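DUF4393 domain-containing protein (Alcanivorax borkumensis, PDB 3H35) is of unknown function but belongs to the Abi_alpha (abortive infection alpha) family, which suggests a possible link to defence against phage. Local coordinates at residues 60-68 and 162-172. Numbering follows the deposited sequence.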
loop_
_atom_site.group_PDB
_atom_site.type_symbol
_atom_site.label_atom_id
_atom_site.label_comp_id
_atom_site.label_asym_id
_atom_site.label_seq_id
_atom_site.Cartn_x
_atom_site.Cartn_y
_atom_site.Cartn_z
ATOM N N ARG A 60 1.067 -6.360 -18.998
ATOM C CA ARG A 60 1.398 -7.666 -19.545
ATOM C C ARG A 60 1.477 -8.736 -18.436
ATOM O O ARG A 60 1.032 -9.882 -18.627
ATOM C CB ARG A 60 2.697 -7.586 -20.381
ATOM C CG ARG A 60 2.535 -6.841 -21.712
ATOM C CD ARG A 60 3.739 -6.964 -22.589
ATOM N NE ARG A 60 3.782 -8.320 -23.095
ATOM C CZ ARG A 60 3.247 -8.742 -24.231
ATOM N NH1 ARG A 60 2.648 -7.895 -25.062
ATOM N NH2 ARG A 60 3.333 -10.031 -24.549
ATOM N N LEU A 61 2.023 -8.357 -17.262
ATOM C CA LEU A 61 2.015 -9.243 -16.090
ATOM C C LEU A 61 0.595 -9.573 -15.629
ATOM O O LEU A 61 0.271 -10.715 -15.371
ATOM C CB LEU A 61 2.780 -8.624 -14.904
ATOM C CG LEU A 61 4.296 -8.603 -14.997
ATOM C CD1 LEU A 61 4.883 -7.637 -13.911
ATOM C CD2 LEU A 61 4.808 -10.051 -14.886
ATOM N N LEU A 62 -0.259 -8.557 -15.516
ATOM C CA LEU A 62 -1.640 -8.802 -15.112
ATOM C C LEU A 62 -2.349 -9.686 -16.147
ATOM O O LEU A 62 -3.083 -10.598 -15.789
ATOM C CB LEU A 62 -2.398 -7.497 -14.861
ATOM C CG LEU A 62 -3.719 -7.633 -14.073
ATOM C CD1 LEU A 62 -3.523 -8.343 -12.701
ATOM C CD2 LEU A 62 -4.406 -6.262 -13.847
ATOM N N ALA A 63 -2.133 -9.410 -17.435
ATOM C CA ALA A 63 -2.697 -10.245 -18.486
ATOM C C ALA A 63 -2.298 -11.712 -18.292
ATOM O O ALA A 63 -3.111 -12.598 -18.438
ATOM C CB ALA A 63 -2.220 -9.757 -19.909
ATOM N N ALA A 64 -1.035 -11.947 -18.002
ATOM C CA ALA A 64 -0.524 -13.312 -17.874
ATOM C C ALA A 64 -1.213 -13.982 -16.663
ATOM O O ALA A 64 -1.443 -15.186 -16.654
ATOM C CB ALA A 64 1.021 -13.305 -17.730
ATOM N N LEU A 65 -1.576 -13.189 -15.654
ATOM C CA LEU A 65 -2.277 -13.733 -14.500
ATOM C C LEU A 65 -3.790 -13.891 -14.672
ATOM O O LEU A 65 -4.445 -14.582 -13.871
ATOM C CB LEU A 65 -2.007 -12.856 -13.279
ATOM C CG LEU A 65 -0.562 -12.888 -12.804
ATOM C CD1 LEU A 65 -0.338 -11.638 -11.919
ATOM C CD2 LEU A 65 -0.217 -14.232 -12.098
ATOM N N SER A 66 -4.340 -13.260 -15.706
ATOM C CA SER A 66 -5.793 -13.111 -15.774
ATOM C C SER A 66 -6.553 -14.411 -15.999
ATOM O O SER A 66 -7.721 -14.463 -15.690
ATOM C CB SER A 66 -6.204 -12.098 -16.865
ATOM O OG SER A 66 -5.782 -12.516 -18.163
ATOM N N ASP A 67 -5.932 -15.440 -16.570
ATOM C CA ASP A 67 -6.631 -16.714 -16.786
ATOM C C ASP A 67 -6.444 -17.671 -15.591
ATOM O O ASP A 67 -6.749 -18.874 -15.696
ATOM C CB ASP A 67 -6.098 -17.398 -18.063
ATOM C CG ASP A 67 -4.620 -17.754 -17.952
ATOM O OD1 ASP A 67 -3.968 -17.464 -16.896
ATOM O OD2 ASP A 67 -4.084 -18.298 -18.933
ATOM N N GLY A 68 -5.922 -17.168 -14.473
ATOM C CA GLY A 68 -5.706 -18.002 -13.304
ATOM C C GLY A 68 -4.303 -18.598 -13.196
ATOM O O GLY A 68 -3.994 -19.227 -12.211
ATOM N N LEU A 162 2.338 -16.462 -6.971
ATOM C CA LEU A 162 1.708 -15.213 -7.401
ATOM C C LEU A 162 0.475 -15.558 -8.171
ATOM O O LEU A 162 0.541 -16.377 -9.069
ATOM C CB LEU A 162 2.655 -14.432 -8.315
ATOM C CG LEU A 162 2.192 -13.112 -8.935
ATOM C CD1 LEU A 162 1.989 -12.051 -7.813
ATOM C CD2 LEU A 162 3.239 -12.660 -9.993
ATOM N N ARG A 163 -0.641 -14.910 -7.841
ATOM C CA ARG A 163 -1.896 -15.041 -8.585
ATOM C C ARG A 163 -2.634 -13.721 -8.660
ATOM O O ARG A 163 -2.416 -12.872 -7.834
ATOM C CB ARG A 163 -2.861 -15.966 -7.878
ATOM C CG ARG A 163 -2.329 -17.299 -7.586
ATOM C CD ARG A 163 -3.273 -17.959 -6.606
ATOM N NE ARG A 163 -2.569 -19.108 -6.109
ATOM C CZ ARG A 163 -2.458 -20.250 -6.763
ATOM N NH1 ARG A 163 -3.053 -20.419 -7.929
ATOM N NH2 ARG A 163 -1.749 -21.211 -6.229
ATOM N N ILE A 164 -3.579 -13.624 -9.594
ATOM C CA ILE A 164 -4.509 -12.509 -9.657
ATOM C C ILE A 164 -5.419 -12.530 -8.430
ATOM O O ILE A 164 -5.787 -13.594 -7.953
ATOM C CB ILE A 164 -5.352 -12.537 -10.975
ATOM C CG1 ILE A 164 -5.978 -11.163 -11.230
ATOM C CG2 ILE A 164 -6.485 -13.607 -10.929
ATOM C CD1 ILE A 164 -6.372 -10.975 -12.680
ATOM N N SER A 165 -5.731 -11.356 -7.907
ATOM C CA SER A 165 -6.659 -11.208 -6.775
ATOM C C SER A 165 -8.099 -11.099 -7.294
ATOM O O SER A 165 -8.313 -10.819 -8.467
ATOM C CB SER A 165 -6.334 -9.937 -6.003
ATOM O OG SER A 165 -6.752 -8.768 -6.700
ATOM N N PRO A 166 -9.084 -11.280 -6.415
ATOM C CA PRO A 166 -10.499 -11.012 -6.728
ATOM C C PRO A 166 -10.732 -9.609 -7.283
ATOM O O PRO A 166 -11.560 -9.408 -8.164
ATOM C CB PRO A 166 -11.183 -11.137 -5.368
ATOM C CG PRO A 166 -10.336 -12.061 -4.606
ATOM C CD PRO A 166 -8.912 -11.749 -5.039
ATOM N N LEU A 167 -9.991 -8.630 -6.763
ATOM C CA LEU A 167 -10.148 -7.274 -7.228
ATOM C C LEU A 167 -9.565 -7.144 -8.622
ATOM O O LEU A 167 -10.129 -6.463 -9.488
ATOM C CB LEU A 167 -9.492 -6.299 -6.245
ATOM C CG LEU A 167 -10.075 -6.252 -4.809
ATOM C CD1 LEU A 167 -9.272 -5.281 -3.905
ATOM C CD2 LEU A 167 -11.556 -5.845 -4.791
ATOM N N GLY A 168 -8.418 -7.759 -8.855
ATOM C CA GLY A 168 -7.833 -7.717 -10.193
ATOM C C GLY A 168 -8.752 -8.407 -11.208
ATOM O O GLY A 168 -8.949 -7.932 -12.339
ATOM N N ARG A 169 -9.392 -9.480 -10.772
ATOM C CA ARG A 169 -10.269 -10.215 -11.659
ATOM C C ARG A 169 -11.495 -9.377 -11.949
ATOM O O ARG A 169 -11.945 -9.306 -13.085
ATOM C CB ARG A 169 -10.623 -11.545 -11.017
ATOM C CG ARG A 169 -11.493 -12.488 -11.845
ATOM C CD ARG A 169 -11.840 -13.771 -10.989
ATOM N NE ARG A 169 -10.648 -14.604 -10.717
ATOM C CZ ARG A 169 -10.022 -14.770 -9.538
ATOM N NH1 ARG A 169 -10.417 -14.167 -8.398
ATOM N NH2 ARG A 169 -8.950 -15.573 -9.498
ATOM N N GLN A 170 -12.027 -8.706 -10.916
ATOM C CA GLN A 170 -13.213 -7.893 -11.085
ATOM C C GLN A 170 -12.907 -6.765 -12.034
ATOM O O GLN A 170 -13.688 -6.494 -12.936
ATOM C CB GLN A 170 -13.702 -7.306 -9.755
ATOM C CG GLN A 170 -14.947 -6.424 -9.913
ATOM C CD GLN A 170 -15.459 -5.916 -8.575
ATOM O OE1 GLN A 170 -14.792 -6.042 -7.543
ATOM N NE2 GLN A 170 -16.668 -5.398 -8.583
ATOM N N LEU A 171 -11.746 -6.122 -11.856
ATOM C CA LEU A 171 -11.348 -5.024 -12.774
ATOM C C LEU A 171 -11.132 -5.509 -14.223
ATOM O O LEU A 171 -11.563 -4.851 -15.202
ATOM C CB LEU A 171 -10.084 -4.314 -12.269
ATOM C CG LEU A 171 -10.340 -3.334 -11.109
ATOM C CD1 LEU A 171 -9.010 -3.058 -10.430
ATOM C CD2 LEU A 171 -11.095 -2.073 -11.663
ATOM N N TRP A 172 -10.455 -6.648 -14.352
ATOM C CA TRP A 172 -10.221 -7.238 -15.666
ATOM C C TRP A 172 -11.535 -7.467 -16.366
ATOM O O TRP A 172 -11.698 -7.093 -17.500
ATOM C CB TRP A 172 -9.508 -8.577 -15.557
ATOM C CG TRP A 172 -8.820 -8.952 -16.849
ATOM C CD1 TRP A 172 -9.246 -9.838 -17.793
ATOM C CD2 TRP A 172 -7.599 -8.394 -17.335
ATOM N NE1 TRP A 172 -8.338 -9.888 -18.824
ATOM C CE2 TRP A 172 -7.317 -9.012 -18.558
ATOM C CE3 TRP A 172 -6.698 -7.452 -16.831
ATOM C CZ2 TRP A 172 -6.189 -8.688 -19.309
ATOM C CZ3 TRP A 172 -5.559 -7.151 -17.571
ATOM C CH2 TRP A 172 -5.325 -7.764 -18.800
HETATM O O HOH W 1 -3.677 -15.851 -11.570
HETATM O O HOH W 2 -4.922 -18.429 -9.683
#
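Ile164 meets Leu62, Leu65 and Ser66 one atom at a time. Ile164 CB lies 3.7 Å from Leu65 O, and CG2 touches that same carbonyl oxygen. CG1 stands anti to the backbone N (chi1 -162°), a torsion that carries it to Leu62 CD1; Ile164 CD1, the tip, rests 3.8 Å from Ser66 CA and also against Leu62 CD1, the Ile164 and Leu62 side chains crossing at about a right angle. Leu65 O is bridged to Ile164 N by a water that donates to the former at 2.7 Å and accepts from the latter, so a single water joins Leu65 to Ile164 of the strand. The axis of helical segment 60-65 runs at 84° to that of strand 162-164, part of an inner strand of the antiparallel sheet, and the chain leaves that strand directly into helix 166-175, where Ser165 is the N-cap: its OG accepts from Gly168 N at 2.9 Å. This strand-to-helix junction brings Trp172 back over helix 56-65. Ser66 CB sits over one face of the Trp172 indole, 3.7 Å from the five-membered-ring centroid and 12° off the normal, a CH-pi contact. Ser66 OG donates to Ala63 O at 2.7 Å, a bond that orients the hydroxyl; Ala63 O also accepts from Ser66 N. Trp172 CH2 comes obliquely to within 3.6 Å of Ala63 CA, while Trp172 CE3 touches Leu62 CD2. On the strand side, Leu65 CD2 packs on Leu162 CG at 4.1 Å, both residues buried and also touching Val119 of the neighbouring strand.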